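Local coordinates for cobalamin-binding protein (Desulfitobacterium hafniense, PDB 4JGI) that binds methylcobalamin in a Rossmann-like domain and probably serves as the corrinoid-carrying, methyl-transferring component of an O-demethylase system, at residues T151-A163 and I177-G191. Residues are numbered along the deposited sequence; the frame is centred on the assembly and turned at random.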
ATOM      1  N   THR A 151      -4.026  -3.332 -22.255  1.00 24.56           N
ATOM      2  CA  THR A 151      -2.909  -4.203 -22.674  1.00 26.65           C
ATOM      3  C   THR A 151      -1.683  -3.381 -22.964  1.00 23.83           C
ATOM      4  O   THR A 151      -0.585  -3.772 -22.599  1.00 27.08           O
ATOM      5  CB  THR A 151      -3.322  -5.146 -23.841  1.00 32.47           C
ATOM      6  OG1 THR A 151      -4.422  -5.960 -23.419  1.00 38.72           O
ATOM      7  CG2 THR A 151      -2.190  -6.062 -24.215  1.00 33.13           C
ATOM      8  N   LEU A 152      -1.845  -2.205 -23.553  1.00 25.97           N
ATOM      9  CA  LEU A 152      -0.719  -1.281 -23.774  1.00 29.23           C
ATOM     10  C   LEU A 152      -0.004  -0.881 -22.478  1.00 26.05           C
ATOM     11  O   LEU A 152       1.238  -0.674 -22.421  1.00 25.70           O
ATOM     12  CB  LEU A 152      -1.215  -0.008 -24.454  1.00 35.64           C
ATOM     13  CG  LEU A 152      -0.271   0.964 -25.126  1.00 50.73           C
ATOM     14  CD1 LEU A 152       0.182   0.323 -26.434  1.00 64.19           C
ATOM     15  CD2 LEU A 152      -0.916   2.351 -25.404  1.00 51.48           C
ATOM     16  N   ALA A 153      -0.813  -0.686 -21.427  1.00 22.03           N
ATOM     17  CA  ALA A 153      -0.265  -0.365 -20.103  1.00 20.84           C
ATOM     18  C   ALA A 153       0.514  -1.537 -19.569  1.00 19.84           C
ATOM     19  O   ALA A 153       1.539  -1.348 -18.896  1.00 20.10           O
ATOM     20  CB  ALA A 153      -1.456   0.005 -19.111  1.00 21.58           C
ATOM     21  N   LEU A 154       0.017  -2.723 -19.722  1.00 20.59           N
ATOM     22  CA  LEU A 154       0.714  -3.896 -19.220  1.00 22.40           C
ATOM     23  C   LEU A 154       2.087  -3.989 -19.940  1.00 22.86           C
ATOM     24  O   LEU A 154       3.132  -4.333 -19.307  1.00 23.11           O
ATOM     25  CB  LEU A 154      -0.107  -5.148 -19.343  1.00 21.16           C
ATOM     26  CG  LEU A 154      -1.512  -5.083 -18.739  1.00 26.70           C
ATOM     27  CD1 LEU A 154      -2.181  -6.414 -18.996  1.00 31.55           C
ATOM     28  CD2 LEU A 154      -1.382  -4.713 -17.257  1.00 25.46           C
ATOM     29  N   ASP A 155       2.090  -3.721 -21.253  1.00 21.83           N
ATOM     30  CA  ASP A 155       3.346  -3.551 -21.969  1.00 22.74           C
ATOM     31  C   ASP A 155       4.275  -2.466 -21.370  1.00 21.04           C
ATOM     32  O   ASP A 155       5.513  -2.683 -21.226  1.00 22.20           O
ATOM     33  CB  ASP A 155       3.083  -3.263 -23.458  1.00 22.15           C
ATOM     34  CG  ASP A 155       2.533  -4.444 -24.173  1.00 35.08           C
ATOM     35  OD1 ASP A 155       2.652  -5.560 -23.616  1.00 40.97           O
ATOM     36  OD2 ASP A 155       1.900  -4.240 -25.230  1.00 47.66           O
ATOM     37  N   SER A 156       3.741  -1.298 -21.015  1.00 21.40           N
ATOM     38  CA  SER A 156       4.542  -0.259 -20.420  1.00 18.94           C
ATOM     39  C   SER A 156       5.114  -0.715 -19.059  1.00 18.55           C
ATOM     40  O   SER A 156       6.177  -0.271 -18.667  1.00 19.42           O
ATOM     41  CB  SER A 156       3.757   1.041 -20.180  1.00 22.11           C
ATOM     42  OG  SER A 156       3.262   1.587 -21.354  1.00 26.41           O
ATOM     43  N   MET A 157       4.380  -1.529 -18.318  1.00 19.19           N
ATOM     44  CA  MET A 157       4.924  -2.116 -17.078  1.00 17.63           C
ATOM     45  C   MET A 157       6.205  -2.909 -17.378  1.00 17.46           C
ATOM     46  O   MET A 157       7.213  -2.766 -16.665  1.00 17.51           O
ATOM     47  CB  MET A 157       3.967  -2.994 -16.316  1.00 20.28           C
ATOM     48  CG  MET A 157       2.739  -2.351 -15.754  1.00 20.18           C
ATOM     49  SD  MET A 157       1.676  -3.581 -14.983  1.00 23.12           S
ATOM     50  CE  MET A 157       0.331  -2.598 -14.316  1.00 24.30           C
ATOM     51  N   ARG A 158       6.133  -3.757 -18.396  1.00 19.06           N
ATOM     52  CA  ARG A 158       7.299  -4.554 -18.798  1.00 18.68           C
ATOM     53  C   ARG A 158       8.419  -3.651 -19.256  1.00 19.55           C
ATOM     54  O   ARG A 158       9.584  -3.874 -18.843  1.00 21.20           O
ATOM     55  CB  ARG A 158       6.890  -5.500 -19.911  1.00 19.15           C
ATOM     56  CG  ARG A 158       8.069  -6.373 -20.365  1.00 24.26           C
ATOM     57  CD  ARG A 158       7.713  -7.417 -21.411  1.00 31.31           C
ATOM     58  NE  ARG A 158       6.841  -6.883 -22.420  1.00 38.44           N
ATOM     59  CZ  ARG A 158       7.158  -5.972 -23.332  1.00 43.50           C
ATOM     60  NH1 ARG A 158       8.411  -5.499 -23.450  1.00 65.22           N
ATOM     61  NH2 ARG A 158       6.202  -5.549 -24.161  1.00 66.82           N
ATOM     62  N   GLU A 159       8.108  -2.643 -20.044  1.00 18.19           N
ATOM     63  CA  GLU A 159       9.117  -1.696 -20.421  1.00 19.05           C
ATOM     64  C   GLU A 159       9.794  -0.933 -19.288  1.00 18.46           C
ATOM     65  O   GLU A 159      11.014  -0.643 -19.295  1.00 20.54           O
ATOM     66  CB  GLU A 159       8.540  -0.692 -21.402  1.00 25.32           C
ATOM     67  CG  GLU A 159       8.103  -1.362 -22.700  1.00 25.34           C
ATOM     68  CD  GLU A 159       7.206  -0.470 -23.552  1.00 43.32           C
ATOM     69  OE1 GLU A 159       6.815   0.643 -23.079  1.00 46.24           O
ATOM     70  OE2 GLU A 159       6.910  -0.873 -24.710  1.00 58.97           O
ATOM     71  N   THR A 160       9.004  -0.601 -18.252  1.00 17.36           N
ATOM     72  CA  THR A 160       9.542   0.074 -17.064  1.00 19.11           C
ATOM     73  C   THR A 160      10.540  -0.852 -16.313  1.00 18.82           C
ATOM     74  O   THR A 160      11.653  -0.422 -15.953  1.00 17.95           O
ATOM     75  CB  THR A 160       8.422   0.451 -16.105  1.00 18.91           C
ATOM     76  OG1 THR A 160       7.506   1.312 -16.778  1.00 20.69           O
ATOM     77  CG2 THR A 160       8.935   1.155 -14.889  1.00 21.85           C
ATOM     78  N   VAL A 161      10.179  -2.100 -16.143  1.00 17.91           N
ATOM     79  CA  VAL A 161      11.095  -3.079 -15.482  1.00 17.58           C
ATOM     80  C   VAL A 161      12.361  -3.257 -16.303  1.00 19.76           C
ATOM     81  O   VAL A 161      13.445  -3.231 -15.734  1.00 19.02           O
ATOM     82  CB  VAL A 161      10.394  -4.416 -15.249  1.00 18.78           C
ATOM     83  CG1 VAL A 161      11.380  -5.476 -14.760  1.00 20.95           C
ATOM     84  CG2 VAL A 161       9.280  -4.183 -14.233  1.00 20.05           C
ATOM     85  N   ASP A 162      12.187  -3.329 -17.599  1.00 18.76           N
ATOM     86  CA  ASP A 162      13.341  -3.541 -18.508  1.00 18.87           C
ATOM     87  C   ASP A 162      14.277  -2.315 -18.415  1.00 18.81           C
ATOM     88  O   ASP A 162      15.535  -2.416 -18.403  1.00 21.82           O
ATOM     89  CB  ASP A 162      12.917  -3.736 -19.911  1.00 23.82           C
ATOM     90  CG  ASP A 162      12.307  -5.112 -20.136  1.00 28.86           C
ATOM     91  OD1 ASP A 162      12.451  -5.973 -19.233  1.00 30.72           O
ATOM     92  OD2 ASP A 162      11.729  -5.367 -21.262  1.00 36.06           O
ATOM     93  N   ALA A 163      13.707  -1.115 -18.374  1.00 18.70           N
ATOM     94  CA  ALA A 163      14.493   0.107 -18.199  1.00 21.01           C
ATOM     95  C   ALA A 163      15.232   0.181 -16.870  1.00 20.38           C
ATOM     96  O   ALA A 163      16.329   0.617 -16.787  1.00 22.01           O
ATOM     97  CB  ALA A 163      13.643   1.318 -18.374  1.00 19.46           C
ATOM     98  N   ILE A 177       2.929  -4.841  -8.928  1.00 17.05           N
ATOM     99  CA  ILE A 177       1.968  -4.379  -9.909  1.00 16.77           C
ATOM    100  C   ILE A 177       0.549  -4.634  -9.370  1.00 17.45           C
ATOM    101  O   ILE A 177       0.285  -5.551  -8.592  1.00 18.87           O
ATOM    102  CB  ILE A 177       2.159  -5.007 -11.305  1.00 16.25           C
ATOM    103  CG1 ILE A 177       1.898  -6.539 -11.226  1.00 19.09           C
ATOM    104  CG2 ILE A 177       3.583  -4.648 -11.772  1.00 18.56           C
ATOM    105  CD1 ILE A 177       1.923  -7.197 -12.569  1.00 22.27           C
ATOM    106  N   GLY A 178      -0.344  -3.774  -9.866  1.00 18.39           N
ATOM    107  CA  GLY A 178      -1.763  -3.896  -9.574  1.00 17.40           C
ATOM    108  C   GLY A 178      -2.573  -3.335 -10.697  1.00 18.74           C
ATOM    109  O   GLY A 178      -2.084  -2.732 -11.635  1.00 16.99           O
ATOM    110  N   GLY A 179      -3.875  -3.600 -10.618  1.00 19.72           N
ATOM    111  CA  GLY A 179      -4.816  -3.142 -11.652  1.00 19.98           C
ATOM    112  C   GLY A 179      -5.814  -4.245 -11.978  1.00 21.92           C
ATOM    113  O   GLY A 179      -5.660  -5.418 -11.622  1.00 20.66           O
ATOM    114  N   VAL A 180      -6.876  -3.855 -12.681  1.00 21.01           N
ATOM    115  CA  VAL A 180      -7.951  -4.797 -12.987  1.00 24.06           C
ATOM    116  C   VAL A 180      -7.567  -6.220 -13.434  1.00 23.36           C
ATOM    117  O   VAL A 180      -8.011  -7.171 -12.862  1.00 28.86           O
ATOM    118  CB  VAL A 180      -8.978  -4.166 -13.934  1.00 24.33           C
ATOM    119  CG1 VAL A 180      -9.927  -5.234 -14.439  1.00 28.76           C
ATOM    120  CG2 VAL A 180      -9.749  -3.047 -13.208  1.00 25.73           C
ATOM    121  N   PRO A 181      -6.588  -6.365 -14.356  1.00 23.01           N
ATOM    122  CA  PRO A 181      -6.310  -7.674 -14.964  1.00 27.75           C
ATOM    123  C   PRO A 181      -5.078  -8.384 -14.418  1.00 28.10           C
ATOM    124  O   PRO A 181      -4.682  -9.419 -14.969  1.00 28.55           O
ATOM    125  CB  PRO A 181      -6.070  -7.288 -16.405  1.00 26.63           C
ATOM    126  CG  PRO A 181      -5.346  -5.992 -16.281  1.00 25.73           C
ATOM    127  CD  PRO A 181      -5.918  -5.299 -15.097  1.00 24.03           C
ATOM    128  N   VAL A 182      -4.461  -7.870 -13.348  1.00 25.24           N
ATOM    129  CA  VAL A 182      -3.156  -8.410 -12.981  1.00 23.23           C
ATOM    130  C   VAL A 182      -3.349  -9.783 -12.302  1.00 26.88           C
ATOM    131  O   VAL A 182      -4.315 -10.043 -11.591  1.00 30.12           O
ATOM    132  CB  VAL A 182      -2.303  -7.467 -12.081  1.00 26.95           C
ATOM    133  CG1 VAL A 182      -2.033  -6.163 -12.869  1.00 26.55           C
ATOM    134  CG2 VAL A 182      -2.953  -7.323 -10.706  1.00 31.12           C
ATOM    135  N   ASN A 183      -2.408 -10.663 -12.520  1.00 26.26           N
ATOM    136  CA  ASN A 183      -2.388 -12.000 -11.925  1.00 27.37           C
ATOM    137  C   ASN A 183      -1.003 -12.513 -12.127  1.00 29.03           C
ATOM    138  O   ASN A 183      -0.120 -11.734 -12.613  1.00 24.92           O
ATOM    139  CB  ASN A 183      -3.399 -12.882 -12.623  1.00 30.99           C
ATOM    140  CG  ASN A 183      -3.174 -13.002 -14.154  1.00 35.50           C
ATOM    141  OD1 ASN A 183      -2.055 -12.933 -14.668  1.00 33.10           O
ATOM    142  ND2 ASN A 183      -4.278 -13.186 -14.886  1.00 38.13           N
ATOM    143  N   GLU A 184      -0.767 -13.764 -11.709  1.00 27.74           N
ATOM    144  CA  GLU A 184       0.624 -14.316 -11.764  1.00 31.97           C
ATOM    145  C   GLU A 184       1.179 -14.339 -13.181  1.00 28.77           C
ATOM    146  O   GLU A 184       2.375 -14.113 -13.391  1.00 28.22           O
ATOM    147  CB  GLU A 184       0.695 -15.711 -11.163  1.00 39.50           C
ATOM    148  CG  GLU A 184       2.096 -16.369 -11.200  1.00 38.50           C
ATOM    149  CD  GLU A 184       3.157 -15.619 -10.382  1.00 50.71           C
ATOM    150  OE1 GLU A 184       2.818 -14.926  -9.396  1.00 65.71           O
ATOM    151  OE2 GLU A 184       4.361 -15.727 -10.706  1.00 73.41           O
ATOM    152  N   ASN A 185       0.334 -14.619 -14.177  1.00 30.15           N
ATOM    153  CA  ASN A 185       0.794 -14.615 -15.561  1.00 27.95           C
ATOM    154  C   ASN A 185       1.316 -13.238 -16.031  1.00 28.75           C
ATOM    155  O   ASN A 185       2.357 -13.105 -16.670  1.00 29.79           O
ATOM    156  CB  ASN A 185      -0.304 -15.116 -16.496  1.00 36.85           C
ATOM    157  CG  ASN A 185       0.116 -15.030 -17.957  1.00 43.35           C
ATOM    158  OD1 ASN A 185       0.953 -15.817 -18.424  1.00 65.60           O
ATOM    159  ND2 ASN A 185      -0.444 -14.077 -18.678  1.00 59.04           N
ATOM    160  N   VAL A 186       0.558 -12.199 -15.709  1.00 30.13           N
ATOM    161  CA  VAL A 186       0.969 -10.820 -16.052  1.00 26.69           C
ATOM    162  C   VAL A 186       2.252 -10.466 -15.217  1.00 21.16           C
ATOM    163  O   VAL A 186       3.188  -9.897 -15.769  1.00 24.15           O
ATOM    164  CB  VAL A 186      -0.148  -9.815 -15.732  1.00 24.26           C
ATOM    165  CG1 VAL A 186       0.320  -8.389 -15.940  1.00 25.62           C
ATOM    166  CG2 VAL A 186      -1.400 -10.136 -16.537  1.00 26.54           C
ATOM    167  N   CYS A 187       2.325 -10.894 -13.970  1.00 24.11           N
ATOM    168  CA  CYS A 187       3.442 -10.588 -13.110  1.00 20.99           C
ATOM    169  C   CYS A 187       4.737 -11.177 -13.723  1.00 24.00           C
ATOM    170  O   CYS A 187       5.745 -10.509 -13.850  1.00 24.10           O
ATOM    171  CB  CYS A 187       3.207 -11.130 -11.720  1.00 23.17           C
ATOM    172  SG  CYS A 187       4.500 -10.807 -10.524  1.00 28.67           S
ATOM    173  N   GLN A 188       4.644 -12.443 -14.124  1.00 27.33           N
ATOM    174  CA  GLN A 188       5.754 -13.076 -14.854  1.00 26.23           C
ATOM    175  C   GLN A 188       6.160 -12.406 -16.181  1.00 25.82           C
ATOM    176  O   GLN A 188       7.352 -12.216 -16.440  1.00 29.69           O
ATOM    177  CB  GLN A 188       5.401 -14.512 -15.121  1.00 31.56           C
ATOM    178  CG  GLN A 188       5.421 -15.274 -13.809  1.00 42.10           C
ATOM    179  CD  GLN A 188       6.807 -15.316 -13.176  1.00 54.82           C
ATOM    180  OE1 GLN A 188       7.779 -15.631 -13.864  1.00 74.38           O
ATOM    181  NE2 GLN A 188       6.916 -14.990 -11.862  1.00 61.07           N
ATOM    182  N   ARG A 189       5.190 -11.986 -16.964  1.00 25.72           N
ATOM    183  CA  ARG A 189       5.488 -11.354 -18.239  1.00 25.26           C
ATOM    184  C   ARG A 189       6.170  -9.978 -18.034  1.00 23.48           C
ATOM    185  O   ARG A 189       7.090  -9.573 -18.739  1.00 28.63           O
ATOM    186  CB  ARG A 189       4.220 -11.182 -19.082  1.00 32.05           C
ATOM    187  CG  ARG A 189       4.517 -10.675 -20.495  1.00 41.89           C
ATOM    188  CD  ARG A 189       3.361 -10.999 -21.449  1.00 60.42           C
ATOM    189  NE  ARG A 189       2.049 -10.834 -20.801  1.00 77.49           N
ATOM    190  CZ  ARG A 189       1.355  -9.694 -20.726  1.00 79.31           C
ATOM    191  NH1 ARG A 189       1.803  -8.566 -21.271  1.00 98.17           N
ATOM    192  NH2 ARG A 189       0.188  -9.689 -20.097  1.00 75.31           N
ATOM    193  N   VAL A 190       5.716  -9.273 -17.020  1.00 24.79           N
ATOM    194  CA  VAL A 190       6.266  -7.996 -16.665  1.00 22.56           C
ATOM    195  C   VAL A 190       7.656  -8.094 -16.059  1.00 21.67           C
ATOM    196  O   VAL A 190       8.478  -7.165 -16.228  1.00 22.72           O
ATOM    197  CB  VAL A 190       5.274  -7.202 -15.736  1.00 20.63           C
ATOM    198  CG1 VAL A 190       5.929  -6.020 -15.064  1.00 23.76           C
ATOM    199  CG2 VAL A 190       4.073  -6.816 -16.537  1.00 25.18           C
ATOM    200  N   GLY A 191       7.908  -9.141 -15.284  1.00 21.64           N
ATOM    201  CA  GLY A 191       9.137  -9.196 -14.571  1.00 22.00           C
ATOM    202  C   GLY A 191       9.080  -8.608 -13.190  1.00 20.04           C
ATOM    203  O   GLY A 191      10.087  -8.292 -12.580  1.00 21.78           O
TER
HETATM  204  O   HOH W   1      10.719  -7.448 -17.629  1.00 31.33           O
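Val190 is the knob of this helix pair, its side chain seated among Leu154, Met157, Arg158 and Val161. Its two methyls straddle Met157 CB, with CG1 3.8 Å from it, and CG2 also rests against the backbone O of Leu154. The fit brings the two backbones close: the CA atoms of Arg158 and Val190 lie 4.2 Å apart. Deeper in, Met157 leaves the helix with CG anti to its carbonyl carbon (chi1 -64°) and runs on extended, laying SD 3.9 Å from Ile177 CG2 and carrying CE to Gly178 O. Leu154 splits its tip, CD2 packing on Val186 CG1 and CD1 on Pro181 CG. All this belongs to the Rossmann-like B12-binding domain, where helix 151-166 is the crossover between parallel strands 143-147 and 174-178; Gly178, Gly179 and Val180, just past the Met157 end, line the cobalamin pocket. At the other end Gly191, with positive phi, closes helix 184-190 in a Schellman motif. There Val161 sets CG2 3.9 Å from Val190 CG1 and CG1 beside Gly191 O; an alanine here would keep the CB contact with Val190 O but would probably leave a gap where those two methyls pack. A water links the two helices, donating to both Asp162 OD1 and Val190 O. The solvent side is looser and charged: Asp155 OD1 pairs with Arg158 NH2 at 3.6 Å but reaches Arg189 NH1 only in a long salt bridge of 3.9 Å, carboxylate and guanidinium planes 87° apart. Arg158 runs out extended (chi1 -179°), laying CD 3.5 Å from Arg189 O, then bends at chi3.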